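Local structure of extracellular ligand-binding receptor (Verminephrobacter eiseniae, 4M88) at residues V233-I238 against G347-D352; Q200-I205 against A216-A221; E62-A67 against A96-V101; G23-I28 against L46-A51. The protein probably binds amino acids outside the cytoplasm as the solute-binding component of an ABC transporter. All blocks are in the same frame, centred on the assembly; numbering follows the deposited sequence.

Contact 1 of 4, residues V233-I238 against G347-D352; sequences VSAAQI and GVIGRD
I349 reaches from the end of strand 345-349 to the first turn of helix 235-247, a turn opened by a capping box, in one lobe of a periplasmic-binding-protein fold. Packing is tightest at the end of I349: its CD1 lies 3.6 Å from A235 CB, with CG1 close behind, and it meets I238 CD1 more loosely at 4.1 Å, the two isoleucine side chains running at a slant to each other. In I349 the CG1 branch stands anti to the carbonyl carbon (chi1 -58°), which turns CD1 to the helix. A247, at the far end of the same helix, also touches both isoleucines, and I238 rests on I215 of helix 208-220. Past I349 nothing of this segment touches the helix start: the chain turns through G350 into the exposed R351 and D352, the latter bonding to Q354 N and Y356 OH. A glycerol, probably from the crystallisation liquor, accepts from the backbone N-H groups of A235 and A236. The cap fixes the helix start in both directions: Q237 N donates to S234 OG at 3.1 Å, and S234 N donates to Q237 OE1 at 3.1 Å, approaching from above the carbonyl plane, 37° out of it.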
loop_
_atom_site.group_PDB
_atom_site.type_symbol
_atom_site.label_atom_id
_atom_site.label_comp_id
_atom_site.label_asym_id
_atom_site.label_seq_id
_atom_site.Cartn_x
_atom_site.Cartn_y
_atom_site.Cartn_z
ATOM N N VAL A 233 0.247 5.602 -5.432
ATOM C CA VAL A 233 0.173 5.910 -6.859
ATOM C C VAL A 233 1.509 5.593 -7.513
ATOM O O VAL A 233 2.534 5.535 -6.827
ATOM C CB VAL A 233 -0.179 7.394 -7.107
ATOM C CG1 VAL A 233 -1.585 7.691 -6.654
ATOM C CG2 VAL A 233 0.812 8.305 -6.408
ATOM N N SER A 234 1.498 5.367 -8.827
ATOM C CA SER A 234 2.735 5.191 -9.585
ATOM C C SER A 234 3.045 6.509 -10.278
ATOM O O SER A 234 2.145 7.318 -10.508
ATOM C CB SER A 234 2.609 4.068 -10.622
ATOM O OG SER A 234 1.742 4.438 -11.686
ATOM N N ALA A 235 4.315 6.748 -10.588
ATOM C CA ALA A 235 4.675 7.949 -11.344
ATOM C C ALA A 235 3.971 7.943 -12.692
ATOM O O ALA A 235 3.586 8.994 -13.217
ATOM C CB ALA A 235 6.176 8.035 -11.527
ATOM N N ALA A 236 3.803 6.756 -13.259
ATOM C CA ALA A 236 3.154 6.636 -14.558
ATOM C C ALA A 236 1.728 7.195 -14.531
ATOM O O ALA A 236 1.296 7.830 -15.491
ATOM C CB ALA A 236 3.142 5.177 -15.010
ATOM N N GLN A 237 0.992 6.920 -13.452
ATOM C CA GLN A 237 -0.399 7.371 -13.335
ATOM C C GLN A 237 -0.446 8.888 -13.261
ATOM O O GLN A 237 -1.367 9.527 -13.793
ATOM C CB GLN A 237 -1.081 6.776 -12.094
ATOM C CG GLN A 237 -1.343 5.272 -12.170
ATOM C CD GLN A 237 -1.880 4.690 -10.863
ATOM O OE1 GLN A 237 -1.454 5.077 -9.764
ATOM N NE2 GLN A 237 -2.821 3.751 -10.978
ATOM N N ILE A 238 0.549 9.464 -12.592
ATOM C CA ILE A 238 0.620 10.919 -12.455
ATOM C C ILE A 238 0.955 11.574 -13.800
ATOM O O ILE A 238 0.308 12.537 -14.199
ATOM C CB ILE A 238 1.620 11.332 -11.363
ATOM C CG1 ILE A 238 1.229 10.687 -10.029
ATOM C CG2 ILE A 238 1.685 12.860 -11.245
ATOM C CD1 ILE A 238 2.288 10.857 -8.937
ATOM N N GLY A 347 11.007 8.677 -3.220
ATOM C CA GLY A 347 11.443 8.928 -4.582
ATOM C C GLY A 347 10.910 10.278 -5.022
ATOM O O GLY A 347 9.874 10.718 -4.528
ATOM N N VAL A 348 11.614 10.955 -5.926
ATOM C CA VAL A 348 11.087 12.199 -6.469
ATOM C C VAL A 348 11.067 12.092 -7.975
ATOM O O VAL A 348 12.049 11.632 -8.579
ATOM C CB VAL A 348 11.942 13.412 -6.049
ATOM C CG1 VAL A 348 11.341 14.709 -6.606
ATOM C CG2 VAL A 348 12.059 13.480 -4.526
ATOM N N ILE A 349 9.952 12.473 -8.589
ATOM C CA ILE A 349 9.864 12.458 -10.050
ATOM C C ILE A 349 10.718 13.579 -10.641
ATOM O O ILE A 349 10.513 14.763 -10.345
ATOM C CB ILE A 349 8.411 12.561 -10.537
ATOM C CG1 ILE A 349 7.569 11.415 -9.955
ATOM C CG2 ILE A 349 8.346 12.516 -12.072
ATOM C CD1 ILE A 349 6.098 11.460 -10.375
ATOM N N GLY A 350 11.706 13.206 -11.453
ATOM C CA GLY A 350 12.631 14.183 -11.998
ATOM C C GLY A 350 12.063 14.893 -13.206
ATOM O O GLY A 350 10.932 14.620 -13.623
ATOM N N ARG A 351 12.845 15.813 -13.767
ATOM C CA ARG A 351 12.417 16.555 -14.950
ATOM C C ARG A 351 12.274 15.638 -16.157
ATOM O O ARG A 351 11.633 16.004 -17.145
ATOM C CB ARG A 351 13.406 17.671 -15.278
ATOM C CG ARG A 351 13.509 18.745 -14.233
ATOM C CD ARG A 351 14.610 19.708 -14.616
ATOM N NE ARG A 351 14.868 20.681 -13.561
ATOM C CZ ARG A 351 15.930 21.481 -13.527
ATOM N NH1 ARG A 351 16.846 21.422 -14.489
ATOM N NH2 ARG A 351 16.078 22.337 -12.524
ATOM N N ASP A 352 12.873 14.451 -16.080
ATOM C CA ASP A 352 12.768 13.480 -17.160
ATOM C C ASP A 352 11.617 12.498 -16.963
ATOM O O ASP A 352 11.490 11.538 -17.716
ATOM C CB ASP A 352 14.077 12.706 -17.350
ATOM C CG ASP A 352 14.481 11.929 -16.113
ATOM O OD1 ASP A 352 13.720 11.937 -15.117
ATOM O OD2 ASP A 352 15.562 11.308 -16.136
#

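Contact 2 of 4, residues Q200-I205 against A216-A221; sequences QGVLVI and AALRKA
L218 CD1 is the methyl that reaches the strand, and the contacts between the two segments are apolar. It touches V204 CG2 at 3.8 Å and V202 CG1 at 3.9 Å, so one leucine branch bridges two valines that point to the same side of strand 201-205. The valines offer different branches although both have nearly the same chi1: V202 uses the methyl anti to its backbone N (chi1 -173°), V204 the one anti to its carbonyl carbon. L218 meets V202 at a slant, whereas it and V204 lie alongside, pointing opposite ways. Further apolar neighbours enclose the group, with I194 of helix 184-195, L227 of strand 227-229 and V223 each touching both V202 and L218. Among the hydrogen bonds, K220 N bonds to A216 O at 3.0 Å in the last helical turn, while the R219 guanidinium bonds to G246 O, V223 O and Q225 O. The segments belong to a beta-alpha-beta unit, strand 201-205, helix 208-220, strand 227-229, in which the helix packs on the sheet. With three buried aliphatic side chains and no polar partner between them, the join rests on shape and exclusion of water rather than on directed bonds.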
loop_
_atom_site.group_PDB
_atom_site.type_symbol
_atom_site.label_atom_id
_atom_site.label_comp_id
_atom_site.label_asym_id
_atom_site.label_seq_id
_atom_site.Cartn_x
_atom_site.Cartn_y
_atom_site.Cartn_z
ATOM N N GLN A 200 5.013 25.991 1.306
ATOM C CA GLN A 200 6.180 25.646 0.503
ATOM C C GLN A 200 6.106 24.238 -0.086
ATOM O O GLN A 200 6.859 23.899 -1.005
ATOM C CB GLN A 200 7.442 25.804 1.341
ATOM C CG GLN A 200 7.709 27.225 1.747
ATOM C CD GLN A 200 8.595 27.301 2.962
ATOM O OE1 GLN A 200 8.222 26.828 4.028
ATOM N NE2 GLN A 200 9.786 27.880 2.806
ATOM N N GLY A 201 5.198 23.429 0.438
ATOM C CA GLY A 201 5.016 22.072 -0.044
ATOM C C GLY A 201 3.626 21.613 0.336
ATOM O O GLY A 201 3.018 22.181 1.256
ATOM N N VAL A 202 3.107 20.612 -0.375
ATOM C CA VAL A 202 1.756 20.120 -0.116
ATOM C C VAL A 202 1.728 18.600 -0.089
ATOM O O VAL A 202 2.166 17.954 -1.049
ATOM C CB VAL A 202 0.749 20.583 -1.199
ATOM C CG1 VAL A 202 -0.674 20.184 -0.793
ATOM C CG2 VAL A 202 0.823 22.092 -1.425
ATOM N N LEU A 203 1.214 18.040 1.007
ATOM C CA LEU A 203 0.981 16.603 1.121
ATOM C C LEU A 203 -0.422 16.282 0.643
ATOM O O LEU A 203 -1.375 16.951 1.035
ATOM C CB LEU A 203 1.084 16.152 2.577
ATOM C CG LEU A 203 2.392 15.851 3.282
ATOM C CD1 LEU A 203 3.161 17.126 3.557
ATOM C CD2 LEU A 203 2.077 15.109 4.588
ATOM N N VAL A 204 -0.567 15.244 -0.177
ATOM C CA VAL A 204 -1.900 14.795 -0.584
ATOM C C VAL A 204 -2.172 13.412 -0.008
ATOM O O VAL A 204 -1.396 12.486 -0.233
ATOM C CB VAL A 204 -2.038 14.796 -2.110
ATOM C CG1 VAL A 204 -3.477 14.515 -2.515
ATOM C CG2 VAL A 204 -1.588 16.150 -2.670
ATOM N N ILE A 205 -3.260 13.280 0.752
ATOM C CA ILE A 205 -3.574 12.039 1.470
ATOM C C ILE A 205 -4.955 11.531 1.101
ATOM O O ILE A 205 -5.937 12.257 1.222
ATOM C CB ILE A 205 -3.524 12.261 3.001
ATOM C CG1 ILE A 205 -2.092 12.591 3.439
ATOM C CG2 ILE A 205 -4.042 11.044 3.757
ATOM C CD1 ILE A 205 -1.909 12.692 4.958
ATOM N N ALA A 216 -3.747 16.829 -9.909
ATOM C CA ALA A 216 -4.150 17.555 -11.108
ATOM C C ALA A 216 -4.813 18.870 -10.730
ATOM O O ALA A 216 -4.572 19.895 -11.369
ATOM C CB ALA A 216 -5.071 16.719 -11.961
ATOM N N ALA A 217 -5.644 18.838 -9.691
ATOM C CA ALA A 217 -6.341 20.037 -9.243
ATOM C C ALA A 217 -5.361 21.081 -8.716
ATOM O O ALA A 217 -5.505 22.280 -8.996
ATOM C CB ALA A 217 -7.368 19.686 -8.184
ATOM N N LEU A 218 -4.378 20.629 -7.943
ATOM C CA LEU A 218 -3.350 21.532 -7.435
ATOM C C LEU A 218 -2.551 22.183 -8.577
ATOM O O LEU A 218 -2.372 23.400 -8.585
ATOM C CB LEU A 218 -2.431 20.816 -6.438
ATOM C CG LEU A 218 -3.049 20.470 -5.081
ATOM C CD1 LEU A 218 -2.169 19.486 -4.320
ATOM C CD2 LEU A 218 -3.293 21.736 -4.236
ATOM N N ARG A 219 -2.091 21.388 -9.541
ATOM C CA ARG A 219 -1.346 21.935 -10.677
ATOM C C ARG A 219 -2.193 22.941 -11.459
ATOM O O ARG A 219 -1.708 24.004 -11.855
ATOM C CB ARG A 219 -0.850 20.824 -11.618
ATOM C CG ARG A 219 0.223 19.918 -11.049
ATOM C CD ARG A 219 1.284 20.670 -10.279
ATOM N NE ARG A 219 2.453 19.828 -10.032
ATOM C CZ ARG A 219 3.354 20.045 -9.072
ATOM N NH1 ARG A 219 3.230 21.081 -8.241
ATOM N NH2 ARG A 219 4.390 19.225 -8.944
ATOM N N LYS A 220 -3.468 22.617 -11.658
ATOM C CA LYS A 220 -4.383 23.529 -12.349
ATOM C C LYS A 220 -4.631 24.825 -11.569
ATOM O O LYS A 220 -4.944 25.858 -12.159
ATOM C CB LYS A 220 -5.713 22.843 -12.641
ATOM C CG LYS A 220 -5.681 22.020 -13.904
ATOM C CD LYS A 220 -7.066 21.522 -14.278
ATOM C CE LYS A 220 -7.132 21.162 -15.754
ATOM N NZ LYS A 220 -8.335 20.328 -16.048
ATOM N N ALA A 221 -4.486 24.768 -10.247
ATOM C CA ALA A 221 -4.623 25.964 -9.419
ATOM C C ALA A 221 -3.294 26.707 -9.296
ATOM O O ALA A 221 -3.163 27.608 -8.472
ATOM C CB ALA A 221 -5.174 25.617 -8.046
#

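Contact 3 of 4, residues E62-A67 against A96-V101; sequences EQFPKA and APVVVV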
loop_
_atom_site.group_PDB
_atom_site.type_symbol
_atom_site.label_atom_id
_atom_site.label_comp_id
_atom_site.label_asym_id
_atom_site.label_seq_id
_atom_site.Cartn_x
_atom_site.Cartn_y
_atom_site.Cartn_z
ATOM N N GLU A 62 -20.079 -9.047 2.865
ATOM C CA GLU A 62 -20.730 -10.095 2.079
ATOM C C GLU A 62 -19.765 -11.176 1.600
ATOM O O GLU A 62 -20.079 -12.367 1.636
ATOM C CB GLU A 62 -21.434 -9.481 0.865
ATOM C CG GLU A 62 -22.609 -8.593 1.213
ATOM C CD GLU A 62 -23.195 -7.905 -0.009
ATOM O OE1 GLU A 62 -22.785 -8.251 -1.140
ATOM O OE2 GLU A 62 -24.063 -7.020 0.165
ATOM N N GLN A 63 -18.592 -10.770 1.131
ATOM C CA GLN A 63 -17.646 -11.730 0.555
ATOM C C GLN A 63 -16.853 -12.543 1.573
ATOM O O GLN A 63 -16.417 -13.653 1.271
ATOM C CB GLN A 63 -16.675 -11.027 -0.397
ATOM C CG GLN A 63 -17.359 -10.446 -1.634
ATOM C CD GLN A 63 -18.225 -11.466 -2.339
ATOM O OE1 GLN A 63 -17.853 -12.635 -2.474
ATOM N NE2 GLN A 63 -19.405 -11.040 -2.766
ATOM N N PHE A 64 -16.648 -11.995 2.763
ATOM C CA PHE A 64 -15.797 -12.656 3.741
ATOM C C PHE A 64 -16.232 -14.089 4.075
ATOM O O PHE A 64 -15.417 -15.003 3.963
ATOM C CB PHE A 64 -15.616 -11.804 5.007
ATOM C CG PHE A 64 -14.653 -12.393 6.005
ATOM C CD1 PHE A 64 -13.294 -12.151 5.906
ATOM C CD2 PHE A 64 -15.117 -13.186 7.055
ATOM C CE1 PHE A 64 -12.400 -12.692 6.832
ATOM C CE2 PHE A 64 -14.245 -13.721 7.986
ATOM C CZ PHE A 64 -12.876 -13.481 7.875
ATOM N N PRO A 65 -17.509 -14.295 4.464
ATOM C CA PRO A 65 -17.866 -15.680 4.798
ATOM C C PRO A 65 -17.829 -16.602 3.575
ATOM O O PRO A 65 -17.494 -17.783 3.710
ATOM C CB PRO A 65 -19.301 -15.553 5.343
ATOM C CG PRO A 65 -19.809 -14.254 4.815
ATOM C CD PRO A 65 -18.607 -13.364 4.781
ATOM N N LYS A 66 -18.138 -16.070 2.395
ATOM C CA LYS A 66 -18.048 -16.881 1.179
ATOM C C LYS A 66 -16.603 -17.300 0.938
ATOM O O LYS A 66 -16.335 -18.429 0.529
ATOM C CB LYS A 66 -18.586 -16.108 -0.027
ATOM C CG LYS A 66 -20.039 -15.712 0.109
ATOM C CD LYS A 66 -20.481 -14.831 -1.051
ATOM C CE LYS A 66 -21.994 -14.783 -1.164
ATOM N NZ LYS A 66 -22.433 -13.925 -2.301
ATOM N N ALA A 67 -15.672 -16.383 1.199
ATOM C CA ALA A 67 -14.253 -16.674 1.081
ATOM C C ALA A 67 -13.847 -17.720 2.118
ATOM O O ALA A 67 -13.132 -18.681 1.808
ATOM C CB ALA A 67 -13.422 -15.385 1.258
ATOM N N ALA A 96 -12.353 -16.646 13.025
ATOM C CA ALA A 96 -12.077 -17.205 11.705
ATOM C C ALA A 96 -10.657 -17.768 11.640
ATOM O O ALA A 96 -9.693 -17.060 11.945
ATOM C CB ALA A 96 -12.293 -16.152 10.624
ATOM N N PRO A 97 -10.527 -19.052 11.251
ATOM C CA PRO A 97 -9.204 -19.676 11.124
ATOM C C PRO A 97 -8.490 -19.223 9.852
ATOM O O PRO A 97 -8.398 -19.957 8.863
ATOM C CB PRO A 97 -9.524 -21.173 11.054
ATOM C CG PRO A 97 -10.923 -21.236 10.472
ATOM C CD PRO A 97 -11.622 -20.019 11.039
ATOM N N VAL A 98 -7.980 -18.003 9.882
ATOM C CA VAL A 98 -7.334 -17.443 8.708
ATOM C C VAL A 98 -6.320 -16.406 9.164
ATOM O O VAL A 98 -6.391 -15.912 10.286
ATOM C CB VAL A 98 -8.379 -16.799 7.772
ATOM C CG1 VAL A 98 -8.876 -15.468 8.341
ATOM C CG2 VAL A 98 -7.807 -16.601 6.361
ATOM N N VAL A 99 -5.353 -16.098 8.311
ATOM C CA VAL A 99 -4.488 -14.966 8.570
ATOM C C VAL A 99 -4.662 -14.007 7.403
ATOM O O VAL A 99 -4.924 -14.434 6.262
ATOM C CB VAL A 99 -3.025 -15.397 8.715
ATOM C CG1 VAL A 99 -2.596 -16.089 7.511
ATOM C CG2 VAL A 99 -2.150 -14.220 8.900
ATOM N N VAL A 100 -4.583 -12.713 7.692
ATOM C CA VAL A 100 -4.688 -11.705 6.643
ATOM C C VAL A 100 -3.305 -11.111 6.475
ATOM O O VAL A 100 -2.714 -10.631 7.437
ATOM C CB VAL A 100 -5.677 -10.580 7.005
ATOM C CG1 VAL A 100 -5.755 -9.575 5.860
ATOM C CG2 VAL A 100 -7.064 -11.149 7.287
ATOM N N VAL A 101 -2.767 -11.193 5.266
ATOM C CA VAL A 101 -1.386 -10.787 5.037
ATOM C C VAL A 101 -1.374 -9.537 4.186
ATOM O O VAL A 101 -1.743 -9.567 3.003
ATOM C CB VAL A 101 -0.548 -11.903 4.393
ATOM C CG1 VAL A 101 0.858 -11.402 4.075
ATOM C CG2 VAL A 101 -0.483 -13.109 5.322
#
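The ring of F64 meets A96 at its edge: A96 CB lies in the ring plane, 3.9 Å from F64 CZ and 4.1 Å from F64 CE2, so the methyl abuts the outer rim of the phenyl group. V98 comes in obliquely, its CG1 4.5 Å from F64 CZ, a looser touch. L92 and L75 also pack against F64, the latter from strand 74-76, so the phenyl group sits among aliphatic neighbours. With CG anti to the backbone N (chi1 -175°), the ring is carried out from the helix, and CZ, its farthest carbon, does most of the touching. Helix 57-68 here packs on the loop that feeds strand 99-101, in the lobe built on a parallel five-stranded sheet, where strand 99-101 lies between strands 74-76 and 118-119. A96 and V98 precede the strand proper. Between them P97 is the centre of an inverse gamma turn, in which V98 N makes a weak bond to A96 O at 2.8 Å; the turn brings A96 CB and V98 CG1 to the same ring carbon while P97 itself stays exposed. M68, at the end of the helix, touches A96, P97 and V98 and extends the apolar patch beyond the phenyl group. The helix is kinked at P65, whose ring nitrogen has no hydrogen to give to the preceding turn, yet A67 N still bonds to Q63 O at 2.8 Å. A96 O also accepts from K117 NZ, while E62, partly exposed, forms a salt bridge with R54.

Contact 4 of 4, residues G23-I28 against L46-A51; sequences GLNQGI and LTLFEA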
loop_
_atom_site.group_PDB
_atom_site.type_symbol
_atom_site.label_atom_id
_atom_site.label_comp_id
_atom_site.label_asym_id
_atom_site.label_seq_id
_atom_site.Cartn_x
_atom_site.Cartn_y
_atom_site.Cartn_z
ATOM N N GLY A 23 -3.774 -4.662 -10.249
ATOM C CA GLY A 23 -2.327 -4.663 -10.062
ATOM C C GLY A 23 -1.879 -5.569 -8.923
ATOM O O GLY A 23 -0.955 -6.379 -9.084
ATOM N N LEU A 24 -2.527 -5.444 -7.768
ATOM C CA LEU A 24 -2.266 -6.361 -6.658
ATOM C C LEU A 24 -2.482 -7.795 -7.102
ATOM O O LEU A 24 -1.688 -8.681 -6.791
ATOM C CB LEU A 24 -3.193 -6.073 -5.466
ATOM C CG LEU A 24 -2.924 -4.882 -4.556
ATOM C CD1 LEU A 24 -4.039 -4.814 -3.516
ATOM C CD2 LEU A 24 -1.574 -5.015 -3.875
ATOM N N ASN A 25 -3.580 -8.029 -7.814
ATOM C CA ASN A 25 -3.926 -9.373 -8.262
ATOM C C ASN A 25 -2.865 -9.936 -9.221
ATOM O O ASN A 25 -2.506 -11.112 -9.146
ATOM C CB ASN A 25 -5.306 -9.348 -8.923
ATOM C CG ASN A 25 -5.781 -10.721 -9.369
ATOM O OD1 ASN A 25 -5.908 -10.985 -10.564
ATOM N ND2 ASN A 25 -6.060 -11.597 -8.410
ATOM N N GLN A 26 -2.382 -9.100 -10.130
ATOM C CA GLN A 26 -1.332 -9.507 -11.068
ATOM C C GLN A 26 -0.064 -9.942 -10.345
ATOM O O GLN A 26 0.565 -10.949 -10.706
ATOM C CB GLN A 26 -1.025 -8.370 -12.041
ATOM C CG GLN A 26 -2.093 -8.221 -13.122
ATOM C CD GLN A 26 -2.107 -6.833 -13.740
ATOM O OE1 GLN A 26 -1.287 -5.985 -13.396
ATOM N NE2 GLN A 26 -3.045 -6.594 -14.652
ATOM N N GLY A 27 0.322 -9.183 -9.334
ATOM C CA GLY A 27 1.524 -9.500 -8.578
ATOM C C GLY A 27 1.366 -10.787 -7.796
ATOM O O GLY A 27 2.292 -11.598 -7.699
ATOM N N ILE A 28 0.182 -10.985 -7.227
ATOM C CA ILE A 28 -0.075 -12.210 -6.478
ATOM C C ILE A 28 0.001 -13.413 -7.414
ATOM O O ILE A 28 0.669 -14.403 -7.105
ATOM C CB ILE A 28 -1.457 -12.159 -5.793
ATOM C CG1 ILE A 28 -1.470 -11.102 -4.684
ATOM C CG2 ILE A 28 -1.833 -13.517 -5.215
ATOM C CD1 ILE A 28 -2.897 -10.774 -4.190
ATOM N N LEU A 46 -0.269 -24.129 -5.192
ATOM C CA LEU A 46 -0.950 -22.964 -4.634
ATOM C C LEU A 46 -2.044 -22.505 -5.589
ATOM O O LEU A 46 -1.832 -22.438 -6.795
ATOM C CB LEU A 46 0.052 -21.835 -4.398
ATOM C CG LEU A 46 1.036 -22.069 -3.246
ATOM C CD1 LEU A 46 2.435 -22.329 -3.746
ATOM C CD2 LEU A 46 1.037 -20.884 -2.316
ATOM N N THR A 47 -3.231 -22.217 -5.056
ATOM C CA THR A 47 -4.312 -21.706 -5.890
ATOM C C THR A 47 -4.863 -20.432 -5.281
ATOM O O THR A 47 -4.777 -20.228 -4.071
ATOM C CB THR A 47 -5.443 -22.726 -6.040
ATOM O OG1 THR A 47 -5.832 -23.202 -4.745
ATOM C CG2 THR A 47 -4.973 -23.901 -6.859
ATOM N N LEU A 48 -5.409 -19.573 -6.130
ATOM C CA LEU A 48 -5.963 -18.310 -5.672
ATOM C C LEU A 48 -7.410 -18.229 -6.098
ATOM O O LEU A 48 -7.744 -18.517 -7.249
ATOM C CB LEU A 48 -5.199 -17.135 -6.285
ATOM C CG LEU A 48 -5.682 -15.756 -5.837
ATOM C CD1 LEU A 48 -5.316 -15.473 -4.374
ATOM C CD2 LEU A 48 -5.143 -14.661 -6.760
ATOM N N PHE A 49 -8.288 -17.859 -5.181
ATOM C CA PHE A 49 -9.613 -17.463 -5.622
ATOM C C PHE A 49 -9.760 -15.988 -5.338
ATOM O O PHE A 49 -9.032 -15.430 -4.509
ATOM C CB PHE A 49 -10.704 -18.266 -4.941
ATOM C CG PHE A 49 -10.873 -17.939 -3.500
ATOM C CD1 PHE A 49 -11.776 -16.963 -3.102
ATOM C CD2 PHE A 49 -10.131 -18.603 -2.541
ATOM C CE1 PHE A 49 -11.924 -16.644 -1.764
ATOM C CE2 PHE A 49 -10.281 -18.304 -1.198
ATOM C CZ PHE A 49 -11.173 -17.322 -0.808
ATOM N N GLU A 50 -10.689 -15.354 -6.039
ATOM C CA GLU A 50 -10.867 -13.917 -5.949
ATOM C C GLU A 50 -12.315 -13.611 -5.675
ATOM O O GLU A 50 -13.210 -14.383 -6.036
ATOM C CB GLU A 50 -10.443 -13.245 -7.257
ATOM C CG GLU A 50 -8.966 -13.398 -7.571
ATOM C CD GLU A 50 -8.710 -13.999 -8.938
ATOM O OE1 GLU A 50 -9.632 -14.617 -9.513
ATOM O OE2 GLU A 50 -7.576 -13.857 -9.436
ATOM N N ALA A 51 -12.557 -12.467 -5.053
ATOM C CA ALA A 51 -13.919 -12.050 -4.786
ATOM C C ALA A 51 -13.920 -10.534 -4.800
ATOM O O ALA A 51 -12.993 -9.911 -4.286
ATOM C CB ALA A 51 -14.387 -12.582 -3.441
#
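N25 ND2 is gripped by two acceptors, E50 OE2 across the contact at 2.9 Å and Q9 OE1 from the neighbouring strand 4-11. The bond to E50 is fairly straight (N-H...O 157°); it meets OE2 on the anti side of the carboxylate, and the oxygen lies close to the amide plane of N25. The amide and carboxylate planes are themselves turned 57° apart. CG of N25 stands anti to the backbone N (chi1 -177°), swinging the amide from helix 18-37 to the strand. An alanine in place of N25 would remove the amide and is likely to leave E50 OE2 and Q9 OE1 without their shared donor. Beside this polar pair L48 CD2 touches both N25 ND2, at 3.6 Å, and I28 CG2, at 3.8 Å, with the leucine and isoleucine side chains crossing at about a right angle. The segments belong to the beta-alpha-beta unit strand 4-11, helix 18-37, strand 45-52, and run nearly antiparallel, their axes approaching to 10.9 Å. K29 NZ bonds to N25 OD1 and forms a long, weak ion pair with E50 OE2. The carboxylate's charge is thus probably eased by an amide and, faintly, by a lysine, which would favour its ionised form.

In the fold
Contacts 1 and 2 serve the mixed-sheet lobe, contacts 3 and 4 the parallel-sheet lobe; the two pairs meet sheets on opposite halves of the two-lobed binding-protein fold, with centres of contacts 2 and 3 about 38 Å apart. Contacts 1, 2 and 3 are buried and apolar between their segments, differing in the group inserted: isoleucine, leucine or phenylalanine. Contact 4, partly buried, alone adds a polar bond between its segments. Contacts 2 and 4 each lie within a beta-alpha-beta unit, while contact 1 joins elements distant in sequence. Contacts 3 and 4 touch directly, A67 O lying 3.5 Å from F49 CZ; contacts 1 and 2 share a sheet without touching.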